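Local coordinates for protein CalG4 (Micromonospora echinospora, PDB 3IA7) that has the two-domain GT-B fold, in which two Rossmann-like domains face each other across a cleft, as in relatives of erythromycin biosynthesis protein CIII, at residues L142-W147 and Y181-E186; G132-A135 and H139-L142; R92-A97 and A121-P126; K195-F200 and R374-D379; R336-E339 and S344-R347. One frame throughout, in Å; residues are numbered along the deposited sequence.

Interaction 1 (L142-W147 and Y181-E186); sequences LFKELW and YWDEIE
Lys144 and Asp183 reach out from opposite directions and close a salt bridge between helix 142-150 and the end of helix 178-182, Lys144 NZ lying 2.7 Å from Asp183 OD2. Lys144 CA and Asp183 CA are nevertheless 10.3 Å apart, a span that calls for a long side chain on one bank. Lysine suits the place because its long, flexible chain can cross the gap; here it does so fully extended beyond CG, after a first torsion of -74° that sets CG beside the backbone N. Aspartate has a single methylene and offers its carboxylate close to its own backbone. The ammonium group comes from above the carboxylate plane, 42° out of it, and one oxygen takes the bond; Asp183 OD1 is 3.5 Å from Lys144 NZ.

A second, apolar meeting joins Trp147 and Trp182. The outer corner of the Trp147 indole leads, CH2 coming within 4.2 Å of Trp182 CZ2, and the two side chains cross obliquely. Trp182 has CG anti to the backbone N (chi1 -162°), which swings its indole toward helix 142-150. Over one face of the Trp147 ring, near its rim, sits Phe143 O, 3.2 Å above the plane.

The contact lies at the protein surface. His154 meets both indoles edge-to-face and Pro155 packs on both, while Phe113 of helix 113-123 meets Trp182 edge-to-face and Leu165 of helix 159-170 packs on it. The side chain of Glu186 touches Ala127 and Arg129 of strand 127-131.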
# COMPACT_ATOMS: atom_id res chain seq x y z
N LEU A 142 17.75 16.31 15.19
CA LEU A 142 16.70 16.00 16.17
C LEU A 142 17.31 15.38 17.43
O LEU A 142 16.95 15.75 18.54
CB LEU A 142 15.66 15.06 15.56
CG LEU A 142 14.72 14.35 16.52
CD1 LEU A 142 13.88 15.40 17.30
CD2 LEU A 142 13.87 13.36 15.77
N PHE A 143 18.23 14.43 17.24
CA PHE A 143 18.84 13.75 18.39
C PHE A 143 19.59 14.71 19.33
O PHE A 143 19.41 14.68 20.57
CB PHE A 143 19.73 12.62 17.90
CG PHE A 143 18.95 11.44 17.40
CD1 PHE A 143 18.28 10.61 18.29
CD2 PHE A 143 18.87 11.16 16.03
CE1 PHE A 143 17.55 9.51 17.84
CE2 PHE A 143 18.15 10.06 15.57
CZ PHE A 143 17.49 9.24 16.48
N LYS A 144 20.36 15.61 18.76
CA LYS A 144 21.04 16.60 19.57
C LYS A 144 19.99 17.42 20.36
O LYS A 144 20.22 17.77 21.50
CB LYS A 144 21.90 17.49 18.70
CG LYS A 144 23.14 16.80 18.21
CD LYS A 144 24.05 17.72 17.42
CE LYS A 144 25.32 16.90 17.07
NZ LYS A 144 26.29 17.75 16.38
N GLU A 145 18.83 17.71 19.76
CA GLU A 145 17.80 18.50 20.46
C GLU A 145 17.16 17.69 21.59
O GLU A 145 16.83 18.25 22.64
CB GLU A 145 16.70 19.04 19.51
CG GLU A 145 17.17 20.03 18.44
CD GLU A 145 18.00 21.18 19.00
OE1 GLU A 145 17.42 22.06 19.66
OE2 GLU A 145 19.23 21.22 18.78
N LEU A 146 17.00 16.39 21.37
CA LEU A 146 16.43 15.51 22.39
C LEU A 146 17.36 15.34 23.61
O LEU A 146 16.94 15.54 24.77
CB LEU A 146 16.10 14.15 21.80
CG LEU A 146 14.88 14.19 20.86
CD1 LEU A 146 14.67 12.79 20.31
CD2 LEU A 146 13.62 14.76 21.61
N TRP A 147 18.62 14.98 23.34
CA TRP A 147 19.65 14.90 24.39
C TRP A 147 19.68 16.22 25.15
O TRP A 147 19.69 16.25 26.40
CB TRP A 147 21.01 14.53 23.77
CG TRP A 147 21.02 13.16 23.17
CD1 TRP A 147 20.33 12.07 23.61
CD2 TRP A 147 21.76 12.71 21.99
NE1 TRP A 147 20.57 10.99 22.78
CE2 TRP A 147 21.45 11.35 21.79
CE3 TRP A 147 22.64 13.34 21.10
CZ2 TRP A 147 21.97 10.58 20.72
CZ3 TRP A 147 23.18 12.57 20.03
CH2 TRP A 147 22.82 11.20 19.85
N TYR A 181 32.75 11.98 13.47
CA TYR A 181 32.28 10.84 12.69
C TYR A 181 30.75 10.69 12.73
O TYR A 181 30.10 10.50 11.68
CB TYR A 181 32.92 9.57 13.24
CG TYR A 181 32.56 8.34 12.48
CD1 TYR A 181 33.30 7.96 11.35
CD2 TYR A 181 31.46 7.55 12.86
CE1 TYR A 181 32.94 6.80 10.62
CE2 TYR A 181 31.11 6.38 12.15
CZ TYR A 181 31.88 6.02 11.04
OH TYR A 181 31.51 4.88 10.34
N TRP A 182 30.18 10.77 13.94
CA TRP A 182 28.74 10.60 14.19
C TRP A 182 27.97 11.57 13.32
O TRP A 182 26.90 11.22 12.75
CB TRP A 182 28.45 10.82 15.68
CG TRP A 182 27.12 10.26 16.16
CD1 TRP A 182 25.87 10.71 15.83
CD2 TRP A 182 26.92 9.22 17.11
NE1 TRP A 182 24.91 9.96 16.44
CE2 TRP A 182 25.51 9.05 17.26
CE3 TRP A 182 27.79 8.38 17.82
CZ2 TRP A 182 24.95 8.09 18.08
CZ3 TRP A 182 27.21 7.38 18.67
CH2 TRP A 182 25.81 7.26 18.78
N ASP A 183 28.51 12.78 13.16
CA ASP A 183 27.87 13.87 12.38
C ASP A 183 28.14 13.91 10.88
O ASP A 183 27.58 14.76 10.20
CB ASP A 183 28.21 15.26 12.98
CG ASP A 183 27.61 15.45 14.34
OD1 ASP A 183 26.61 14.76 14.63
OD2 ASP A 183 28.16 16.25 15.14
N GLU A 184 28.99 13.03 10.34
CA GLU A 184 29.29 13.09 8.92
C GLU A 184 28.07 12.80 8.06
O GLU A 184 27.27 11.93 8.41
CB GLU A 184 30.42 12.12 8.56
CG GLU A 184 31.74 12.64 9.10
CD GLU A 184 32.88 11.76 8.68
OE1 GLU A 184 32.93 10.62 9.14
OE2 GLU A 184 33.73 12.22 7.93
N ILE A 185 27.98 13.48 6.93
CA ILE A 185 26.81 13.40 6.01
C ILE A 185 27.10 12.38 4.90
O ILE A 185 28.18 12.38 4.29
CB ILE A 185 26.53 14.80 5.42
CG1 ILE A 185 26.13 15.74 6.58
CG2 ILE A 185 25.51 14.74 4.22
CD1 ILE A 185 25.78 17.20 6.19
N GLU A 186 26.15 11.50 4.67
CA GLU A 186 26.25 10.47 3.62
C GLU A 186 26.25 11.06 2.20
O GLU A 186 25.76 12.16 1.99
CB GLU A 186 25.12 9.43 3.77
CG GLU A 186 25.46 8.11 3.03
CD GLU A 186 26.90 7.64 3.30
OE1 GLU A 186 27.16 7.07 4.38
OE2 GLU A 186 27.80 7.89 2.47

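Interaction 2 (G132-A135 and H139-L142); sequences GGFA and HYSL
The Tyr140 ring is met at its edge by two groups from residues 132-135: Ala135 O lies in the ring plane, 3.5 Å from Tyr140 CD2, and Phe134 CB sits near the plane, 3.7 Å from Tyr140 CE2. Over one face of the same ring is Leu142 N, 3.5 Å above the plane and offset toward the rim. The Phe134 ring is approached at a slant by two partners that gather on one carbon, Phe134 CD2. The phenol oxygen Tyr140 OH is 3.3 Å from it, and the methyl Leu142 CD2 is 4.1 Å from it. Tyr140 can touch both neighbours because its ring lies anti to the backbone N (chi1 178°), carrying the phenol across Phe134, so that CE2 reaches Phe134 CB and OH reaches Phe134 CD2. An aromatic ring with a polar end fits here, its carbon edge next to a carbonyl and a methylene, its hydroxyl beside the Phe134 ring.

These residues belong to the loop that follows strand 127-131 and delivers the chain to helix 142-150, at the end of the parallel sheet where connecting loops line the interdomain cleft of GT-B proteins. Ser141 is the N-cap, and Leu142, the first helical residue, has an N-H with no acceptor one turn back. A water takes it up, 2.9 Å from Leu142 N, and donates a weak bond to Ala135 O. The backbone N of Ala135 bonds to Gln198 OE1. Phe134 also packs on Arg336 and Leu142 on Pro332, both on helix 331-339 of the other domain.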
# COMPACT_ATOMS: atom_id res chain seq x y z
N GLY A 132 13.33 7.49 8.08
CA GLY A 132 11.90 7.75 8.23
C GLY A 132 11.67 8.94 9.15
O GLY A 132 10.53 9.26 9.41
N GLY A 133 12.73 9.56 9.69
CA GLY A 133 12.59 10.73 10.65
C GLY A 133 13.29 11.93 10.04
O GLY A 133 13.69 11.86 8.87
N PHE A 134 13.47 13.01 10.80
CA PHE A 134 14.10 14.22 10.28
C PHE A 134 15.54 13.94 9.92
O PHE A 134 16.27 13.23 10.64
CB PHE A 134 14.04 15.35 11.33
CG PHE A 134 12.63 15.71 11.72
CD1 PHE A 134 11.63 15.80 10.74
CD2 PHE A 134 12.30 15.96 13.04
CE1 PHE A 134 10.31 16.13 11.07
CE2 PHE A 134 10.96 16.32 13.39
CZ PHE A 134 9.97 16.40 12.39
N ALA A 135 15.93 14.48 8.77
CA ALA A 135 17.34 14.58 8.40
C ALA A 135 18.19 15.49 9.35
O ALA A 135 17.65 16.40 9.99
CB ALA A 135 17.43 15.05 6.96
N HIS A 139 22.98 22.34 10.71
CA HIS A 139 21.97 23.27 11.18
C HIS A 139 20.99 22.69 12.16
O HIS A 139 20.40 23.42 12.98
CB HIS A 139 21.23 23.90 9.99
CG HIS A 139 22.12 24.74 9.15
ND1 HIS A 139 22.85 24.23 8.11
CD2 HIS A 139 22.50 26.03 9.30
CE1 HIS A 139 23.59 25.20 7.59
NE2 HIS A 139 23.42 26.29 8.31
N TYR A 140 20.78 21.38 12.04
CA TYR A 140 19.69 20.71 12.75
C TYR A 140 19.95 19.24 12.93
O TYR A 140 20.37 18.53 12.02
CB TYR A 140 18.33 20.87 12.03
CG TYR A 140 17.22 20.13 12.74
CD1 TYR A 140 16.61 20.66 13.89
CD2 TYR A 140 16.78 18.89 12.27
CE1 TYR A 140 15.63 19.98 14.55
CE2 TYR A 140 15.77 18.21 12.94
CZ TYR A 140 15.22 18.77 14.09
OH TYR A 140 14.22 18.11 14.74
N SER A 141 19.70 18.78 14.15
CA SER A 141 19.79 17.38 14.44
C SER A 141 18.75 17.11 15.52
O SER A 141 18.82 17.66 16.62
CB SER A 141 21.20 17.00 14.91
OG SER A 141 21.18 15.62 15.31
N LEU A 142 17.75 16.31 15.19
CA LEU A 142 16.70 16.00 16.17
C LEU A 142 17.31 15.38 17.43
O LEU A 142 16.95 15.75 18.54
CB LEU A 142 15.66 15.06 15.56
CG LEU A 142 14.72 14.35 16.52
CD1 LEU A 142 13.88 15.40 17.30
CD2 LEU A 142 13.87 13.36 15.77
O HOH W 1 17.51 15.25 12.50

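Interaction 3 (R92-A97 and A121-P126); sequences RAAEEA and ARWDRP
Glu95 and Arg122 form a salt bridge that spans the outer side of two helices, with Arg122 NH1 2.9 Å from Glu95 OE1. The bond uses the syn lone pair of OE1 and is somewhat bent, with an N-H...O angle of 147°. The flat groups do not lie side by side: the carboxylate and guanidinium planes are 81° apart, which favours one nitrogen meeting one oxygen over a paired, two-bond grip. The bend of the Arg122 chain at chi3, -65°, turns the guanidinium back toward the glutamate.

Beneath this polar lid the Trp123 indole slides up to helix 75-98. Ala94 O lies in the ring plane at its edge, 3.7 Å from Trp123 CZ2, and the methyl Ala94 CB is 4.1 Å from Trp123 CH2. Alanine suits the spot, since its short side chain allows the broad indole to come right up to the helix backbone.

Just past Trp123 helix 113-123 ends in a Schellman motif. Asp124, at C-prime, takes positive phi; its N bonds to Ala121 O, and Arg125 N to Ala120 O, turning the chain toward strand 127-131 of the N-terminal parallel sheet.

In the next shell, Tyr172 OH bonds to Glu95 OE2, and the Tyr172 ring makes a cation-pi contact with Arg122, so one tyrosine contacts both charged groups and probably steadies them. Pro102, Pro103 and Val106 pack against the indole, and Leu119 touches both Ala94 and Glu95.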
# COMPACT_ATOMS: atom_id res chain seq x y z
N ARG A 92 28.30 -7.57 12.02
CA ARG A 92 28.87 -8.93 11.99
C ARG A 92 28.06 -9.85 11.08
O ARG A 92 28.65 -10.69 10.39
CB ARG A 92 28.96 -9.56 13.39
CG ARG A 92 30.02 -8.84 14.31
CD ARG A 92 30.05 -9.44 15.70
NE ARG A 92 30.96 -8.68 16.55
CZ ARG A 92 31.13 -8.91 17.85
NH1 ARG A 92 30.43 -9.87 18.47
NH2 ARG A 92 31.99 -8.16 18.51
N ALA A 93 26.71 -9.78 11.13
CA ALA A 93 25.87 -10.70 10.33
C ALA A 93 26.10 -10.47 8.85
O ALA A 93 26.17 -11.42 8.10
CB ALA A 93 24.39 -10.47 10.59
N ALA A 94 26.14 -9.21 8.44
CA ALA A 94 26.32 -8.83 7.03
C ALA A 94 27.71 -9.28 6.53
O ALA A 94 27.82 -9.85 5.45
CB ALA A 94 26.20 -7.36 6.86
N GLU A 95 28.74 -9.04 7.34
CA GLU A 95 30.11 -9.47 6.95
C GLU A 95 30.25 -10.99 6.84
O GLU A 95 30.82 -11.50 5.87
CB GLU A 95 31.12 -8.91 7.92
CG GLU A 95 31.22 -7.37 7.79
CD GLU A 95 32.45 -6.81 8.49
OE1 GLU A 95 33.45 -7.51 8.60
OE2 GLU A 95 32.47 -5.64 8.87
N GLU A 96 29.69 -11.70 7.81
CA GLU A 96 29.73 -13.16 7.80
C GLU A 96 28.99 -13.69 6.56
O GLU A 96 29.51 -14.56 5.86
CB GLU A 96 29.13 -13.72 9.11
CG GLU A 96 29.20 -15.26 9.29
CD GLU A 96 28.34 -16.01 8.29
OE1 GLU A 96 27.13 -15.72 8.14
OE2 GLU A 96 28.89 -16.92 7.62
N ALA A 97 27.81 -13.16 6.28
CA ALA A 97 26.99 -13.61 5.16
C ALA A 97 27.53 -13.28 3.77
O ALA A 97 27.43 -14.10 2.86
CB ALA A 97 25.56 -13.11 5.27
N ALA A 121 32.98 1.13 4.41
CA ALA A 121 34.42 1.30 4.50
C ALA A 121 35.19 -0.00 4.25
O ALA A 121 36.10 -0.04 3.42
CB ALA A 121 34.80 1.90 5.87
N ARG A 122 34.85 -1.06 4.96
CA ARG A 122 35.58 -2.33 4.85
C ARG A 122 35.43 -2.92 3.45
O ARG A 122 36.40 -3.38 2.86
CB ARG A 122 35.16 -3.38 5.89
CG ARG A 122 35.93 -4.75 5.69
CD ARG A 122 35.91 -5.54 6.99
NE ARG A 122 36.65 -4.87 8.05
CZ ARG A 122 36.56 -5.18 9.34
NH1 ARG A 122 35.76 -6.18 9.76
NH2 ARG A 122 37.27 -4.48 10.19
N TRP A 123 34.22 -2.88 2.92
CA TRP A 123 33.98 -3.41 1.59
C TRP A 123 34.46 -2.49 0.45
O TRP A 123 34.54 -2.94 -0.71
CB TRP A 123 32.50 -3.77 1.39
CG TRP A 123 32.04 -4.98 2.19
CD1 TRP A 123 32.80 -6.03 2.65
CD2 TRP A 123 30.71 -5.25 2.56
NE1 TRP A 123 32.00 -6.94 3.33
CE2 TRP A 123 30.71 -6.49 3.25
CE3 TRP A 123 29.50 -4.58 2.36
CZ2 TRP A 123 29.56 -7.03 3.77
CZ3 TRP A 123 28.35 -5.13 2.86
CH2 TRP A 123 28.39 -6.36 3.54
N ASP A 124 34.78 -1.23 0.79
CA ASP A 124 35.16 -0.18 -0.17
C ASP A 124 34.04 0.03 -1.21
O ASP A 124 34.24 -0.15 -2.44
CB ASP A 124 36.53 -0.50 -0.83
CG ASP A 124 37.01 0.61 -1.79
OD1 ASP A 124 36.70 1.78 -1.58
OD2 ASP A 124 37.67 0.32 -2.80
N ARG A 125 32.87 0.39 -0.70
CA ARG A 125 31.66 0.54 -1.53
C ARG A 125 30.98 1.83 -1.16
O ARG A 125 31.10 2.27 -0.03
CB ARG A 125 30.70 -0.66 -1.31
CG ARG A 125 31.23 -2.00 -1.83
CD ARG A 125 31.46 -1.93 -3.35
NE ARG A 125 31.82 -3.24 -3.94
CZ ARG A 125 33.06 -3.66 -4.21
NH1 ARG A 125 34.14 -2.92 -3.93
NH2 ARG A 125 33.23 -4.86 -4.77
N PRO A 126 30.22 2.42 -2.10
CA PRO A 126 29.41 3.60 -1.82
C PRO A 126 28.24 3.22 -0.92
O PRO A 126 27.86 2.01 -0.82
CB PRO A 126 28.92 4.07 -3.21
CG PRO A 126 28.89 2.82 -4.02
CD PRO A 126 30.07 1.96 -3.50

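Interaction 4 (K195-F200 and R374-D379); sequences KSFQPF and RRMQRD
Ser196 meets helix 367-381 at two residues, Met376 and Asp379. Its hydroxyl donates to the carboxylate of Asp379, Ser196 OG to Asp379 OD2 being modelled at 2.5 Å. That length is unusually short and Asp379 was deposited in two conformers, which makes the precise geometry doubtful. A torsion of 57° places Ser196 OG between the backbone N and the carbonyl carbon, facing the helix. The terminal methyl of Met376, a selenomethionine, lies against the same hydroxyl, with Met376 CE 3.2 Å from Ser196 OG. A small residue with a hydroxyl is apt here, since it fits between a carboxylate and a bulky apolar tip.

Phe197, the last residue of the short 3-10 segment, comes next. The methyl Met376 CE sits at the edge of its ring, 4.0 Å from Phe197 CD1, and the two side chains cross at about a right angle. Bends at both chi2 and chi3 (60° and 70°) fold the Met376 chain and bring its tip to Ser196 and Phe197. Arg336 NE bonds to Phe197 O, while Val310 and Val337 pack on the Phe197 side chain.

Gln198 NE2 bonds to Pro199 O in the carbonyl plane, on a lone pair, at 3.1 Å. Segment 195-200 follows strand 189-191 of the N-terminal sheet and helix 367-381 belongs to the C-terminal half, making this an interdomain seam of the GT-B fold.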
# COMPACT_ATOMS: atom_id res chain seq x y z
N LYS A 195 9.53 17.50 2.01
CA LYS A 195 10.51 18.48 2.41
C LYS A 195 9.95 19.54 3.38
O LYS A 195 10.66 20.03 4.30
CB LYS A 195 11.11 19.15 1.16
CG LYS A 195 12.35 19.97 1.49
CD LYS A 195 13.02 20.46 0.18
CE LYS A 195 14.39 21.05 0.47
NZ LYS A 195 14.96 21.55 -0.80
N SER A 196 8.69 19.93 3.19
CA SER A 196 8.18 21.00 4.02
C SER A 196 8.06 20.59 5.49
O SER A 196 7.83 21.45 6.35
CB SER A 196 6.81 21.51 3.52
OG SER A 196 5.90 20.44 3.47
N PHE A 197 8.02 19.28 5.74
CA PHE A 197 7.85 18.79 7.11
C PHE A 197 9.22 18.81 7.82
O PHE A 197 9.30 18.76 9.05
CB PHE A 197 7.29 17.36 7.12
CG PHE A 197 6.76 16.91 8.46
CD1 PHE A 197 5.72 17.62 9.07
CD2 PHE A 197 7.26 15.78 9.09
CE1 PHE A 197 5.18 17.22 10.34
CE2 PHE A 197 6.71 15.34 10.35
CZ PHE A 197 5.66 16.09 10.96
N GLN A 198 10.31 18.90 7.04
CA GLN A 198 11.66 18.94 7.61
C GLN A 198 12.06 20.30 8.27
O GLN A 198 12.10 21.37 7.59
CB GLN A 198 12.67 18.61 6.50
CG GLN A 198 14.12 18.83 6.89
CD GLN A 198 14.64 17.74 7.85
OE1 GLN A 198 14.33 16.55 7.67
NE2 GLN A 198 15.50 18.13 8.83
N PRO A 199 12.45 20.27 9.57
CA PRO A 199 13.01 21.51 10.19
C PRO A 199 14.27 22.00 9.43
O PRO A 199 15.08 21.15 9.03
CB PRO A 199 13.40 21.06 11.63
CG PRO A 199 12.56 19.81 11.90
CD PRO A 199 12.41 19.13 10.52
N PHE A 200 14.41 23.32 9.21
CA PHE A 200 15.57 23.89 8.45
C PHE A 200 15.77 23.28 7.03
O PHE A 200 16.91 23.18 6.56
CB PHE A 200 16.89 23.72 9.26
CG PHE A 200 16.87 24.41 10.59
CD1 PHE A 200 17.34 25.72 10.73
CD2 PHE A 200 16.34 23.77 11.71
CE1 PHE A 200 17.30 26.37 11.98
CE2 PHE A 200 16.29 24.42 12.96
CZ PHE A 200 16.76 25.71 13.10
N ARG A 374 -4.09 20.95 3.72
CA ARG A 374 -4.24 20.75 2.27
C ARG A 374 -2.93 21.08 1.50
O ARG A 374 -2.58 20.37 0.56
CB ARG A 374 -5.42 21.54 1.74
CG ARG A 374 -6.70 20.84 2.12
CD ARG A 374 -7.88 21.43 1.48
NE ARG A 374 -9.10 20.90 2.09
CZ ARG A 374 -10.26 21.53 2.03
NH1 ARG A 374 -10.33 22.70 1.43
NH2 ARG A 374 -11.34 20.99 2.59
N ARG A 375 -2.22 22.12 1.93
CA ARG A 375 -0.87 22.42 1.38
C ARG A 375 0.09 21.29 1.66
O ARG A 375 0.88 20.87 0.79
CB ARG A 375 -0.35 23.77 1.90
CG ARG A 375 -1.02 25.00 1.22
CD ARG A 375 0.00 25.77 0.30
NE ARG A 375 -0.21 27.23 0.34
CZ ARG A 375 0.74 28.15 0.15
NH1 ARG A 375 2.00 27.80 -0.10
NH2 ARG A 375 0.42 29.44 0.21
N MSE A 376 0.03 20.74 2.88
CA MSE A 376 0.90 19.58 3.22
C MSE A 376 0.55 18.35 2.38
O MSE A 376 1.44 17.60 1.98
CB MSE A 376 0.81 19.21 4.73
CG MSE A 376 1.72 17.99 5.13
SE MSE A 376 3.63 18.37 4.74
CE MSE A 376 4.12 19.69 6.03
N GLN A 377 -0.74 18.11 2.15
CA GLN A 377 -1.18 17.03 1.26
C GLN A 377 -0.56 17.13 -0.13
O GLN A 377 -0.10 16.13 -0.71
CB GLN A 377 -2.71 17.00 1.16
CG GLN A 377 -3.29 15.97 0.15
CD GLN A 377 -4.84 15.99 0.14
OE1 GLN A 377 -5.45 17.02 0.32
NE2 GLN A 377 -5.45 14.83 -0.11
N ARG A 378 -0.57 18.33 -0.68
CA ARG A 378 0.03 18.58 -2.01
C ARG A 378 1.54 18.33 -1.98
O ARG A 378 2.04 17.69 -2.91
CB ARG A 378 -0.40 19.96 -2.55
CG ARG A 378 -1.95 20.02 -2.96
CD ARG A 378 -2.39 18.78 -3.83
NE ARG A 378 -3.70 18.19 -3.44
CZ ARG A 378 -4.39 17.26 -4.13
NH1 ARG A 378 -3.93 16.80 -5.29
NH2 ARG A 378 -5.56 16.82 -3.68
N ASP A 379 2.23 18.78 -0.92
CA ASP A 379 3.67 18.52 -0.74
C ASP A 379 3.94 17.03 -0.79
O ASP A 379 4.78 16.58 -1.59
CB ASP A 379 4.18 19.14 0.57
CG ASP A 379 4.16 20.65 0.54
OD1 ASP A 379 3.92 21.26 -0.52
OD2 ASP A 379 4.40 21.24 1.60

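Interaction 5 (R336-E339 and S344-R347); sequences RVIE and SVLR
Ile338 lays its side chain over the backbone that joins Ser344 to Val345, and the contact grows from CB outward. CB is directed toward the strand but leaves the touching to the longer branch. There CG1 lies beside the backbone N (chi1 -57°), and its nearest partner is the branch carbon of the valine, Val345 CB, 4.2 Å from Ile338 CG1. At the tip the methyl does most of the work: Ile338 CD1 is 3.5 Å from Ser344 C and 3.7 Å from Ser344 O, so it rests on the peptide group itself. It is also 3.9 Å from Val345 CB. The second torsion, -38°, falls short of a fully staggered position, and turns CD1 onto this backbone. Ile338 and Val345 meet at about a right angle, apolar against apolar.

The beta-branching of valine suits a strand, while isoleucine is apt for its longer apolar branch, which reaches the strand backbone. Val345 CG2 has a further neighbour within its own segment: it lies 4.0 Å from the Arg347 guanidinium plane, over its centre. On the helix, Arg336 NH1 bonds to Glu339 OE1 at 3.0 Å, a salt bridge three residues along, and Arg336 NE also bonds to Phe197 O.

Backbone bonds from Ser344 to Leu320 and Leu322 set strand 343-345 beside strand 320-322; within this chain it is an outermost strand of the C-terminal sheet. Strand 320-322, helix 331-339 and strand 343-345 form a beta-alpha-beta unit, and the contact packs its helix on its second strand, as in Rossmann-like domains.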
# COMPACT_ATOMS: atom_id res chain seq x y z
N ARG A 336 6.44 18.81 15.78
CA ARG A 336 6.46 19.40 14.43
C ARG A 336 5.05 19.72 13.90
O ARG A 336 4.80 20.80 13.39
CB ARG A 336 7.27 18.54 13.46
CG ARG A 336 7.54 19.22 12.08
CD ARG A 336 8.61 20.36 12.14
NE ARG A 336 8.91 20.81 10.79
CZ ARG A 336 9.15 22.05 10.42
NH1 ARG A 336 9.17 23.02 11.32
NH2 ARG A 336 9.36 22.32 9.14
N VAL A 337 4.11 18.80 14.08
CA VAL A 337 2.72 19.03 13.70
C VAL A 337 2.14 20.27 14.39
O VAL A 337 1.51 21.10 13.74
CB VAL A 337 1.86 17.78 13.98
CG1 VAL A 337 0.39 18.07 13.87
CG2 VAL A 337 2.28 16.64 12.99
N ILE A 338 2.37 20.41 15.69
CA ILE A 338 1.89 21.60 16.43
C ILE A 338 2.62 22.87 15.95
O ILE A 338 1.99 23.89 15.70
CB ILE A 338 2.09 21.41 17.97
CG1 ILE A 338 1.38 20.16 18.52
CG2 ILE A 338 1.72 22.69 18.76
CD1 ILE A 338 0.00 19.82 17.91
N GLU A 339 3.94 22.78 15.79
CA GLU A 339 4.74 23.90 15.28
C GLU A 339 4.26 24.44 13.93
O GLU A 339 4.24 25.66 13.66
CB GLU A 339 6.22 23.46 15.17
CG GLU A 339 7.19 24.58 15.02
CD GLU A 339 8.56 24.15 14.52
OE1 GLU A 339 8.81 22.92 14.31
OE2 GLU A 339 9.40 25.07 14.32
N SER A 344 -3.80 19.85 16.61
CA SER A 344 -3.77 20.21 18.01
C SER A 344 -3.31 19.00 18.86
O SER A 344 -3.12 17.89 18.35
CB SER A 344 -5.15 20.71 18.43
OG SER A 344 -6.09 19.66 18.32
N VAL A 345 -3.11 19.24 20.14
CA VAL A 345 -2.63 18.22 21.04
C VAL A 345 -3.51 18.19 22.29
O VAL A 345 -3.90 19.23 22.80
CB VAL A 345 -1.14 18.45 21.39
CG1 VAL A 345 -0.92 19.77 22.15
CG2 VAL A 345 -0.56 17.27 22.17
N LEU A 346 -3.85 16.98 22.76
CA LEU A 346 -4.49 16.83 24.06
C LEU A 346 -3.49 16.25 25.04
O LEU A 346 -2.73 15.34 24.69
CB LEU A 346 -5.69 15.89 23.98
CG LEU A 346 -6.97 16.39 23.28
CD1 LEU A 346 -7.89 15.23 23.02
CD2 LEU A 346 -7.66 17.40 24.16
N ARG A 347 -3.49 16.77 26.26
CA ARG A 347 -2.67 16.16 27.34
C ARG A 347 -3.42 15.08 28.10
O ARG A 347 -4.64 14.98 27.98
CB ARG A 347 -2.11 17.21 28.30
CG ARG A 347 -1.19 18.25 27.63
CD ARG A 347 -0.09 17.63 26.74
NE ARG A 347 0.65 18.66 26.02
CZ ARG A 347 1.75 18.45 25.29
NH1 ARG A 347 2.29 17.23 25.20
NH2 ARG A 347 2.33 19.47 24.67

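Overall arrangement
Interactions 1 and 5 are surface contacts, one in each domain, whereas interactions 2, 3 and 4 are partly buried. Interaction 3 stands apart, its centre about 42 Å from that of interaction 5, on the opposite side of the chain's centre. Interactions 1 and 2 share Leu142 at the start of helix 142-150, and interactions 2, 4 and 5 touch one another at the domain interface through Phe134, segment 195-200 and Arg336. Chemistry does not simply follow burial: interactions 1 and 3 both pair a salt bridge with tryptophan packing, although only interaction 3 is partly buried. Interaction 2 relies on aromatic packing and a water, interaction 4 mixes a hydroxyl-carboxylate bond with a methyl, and interaction 5 is apolar across its segments.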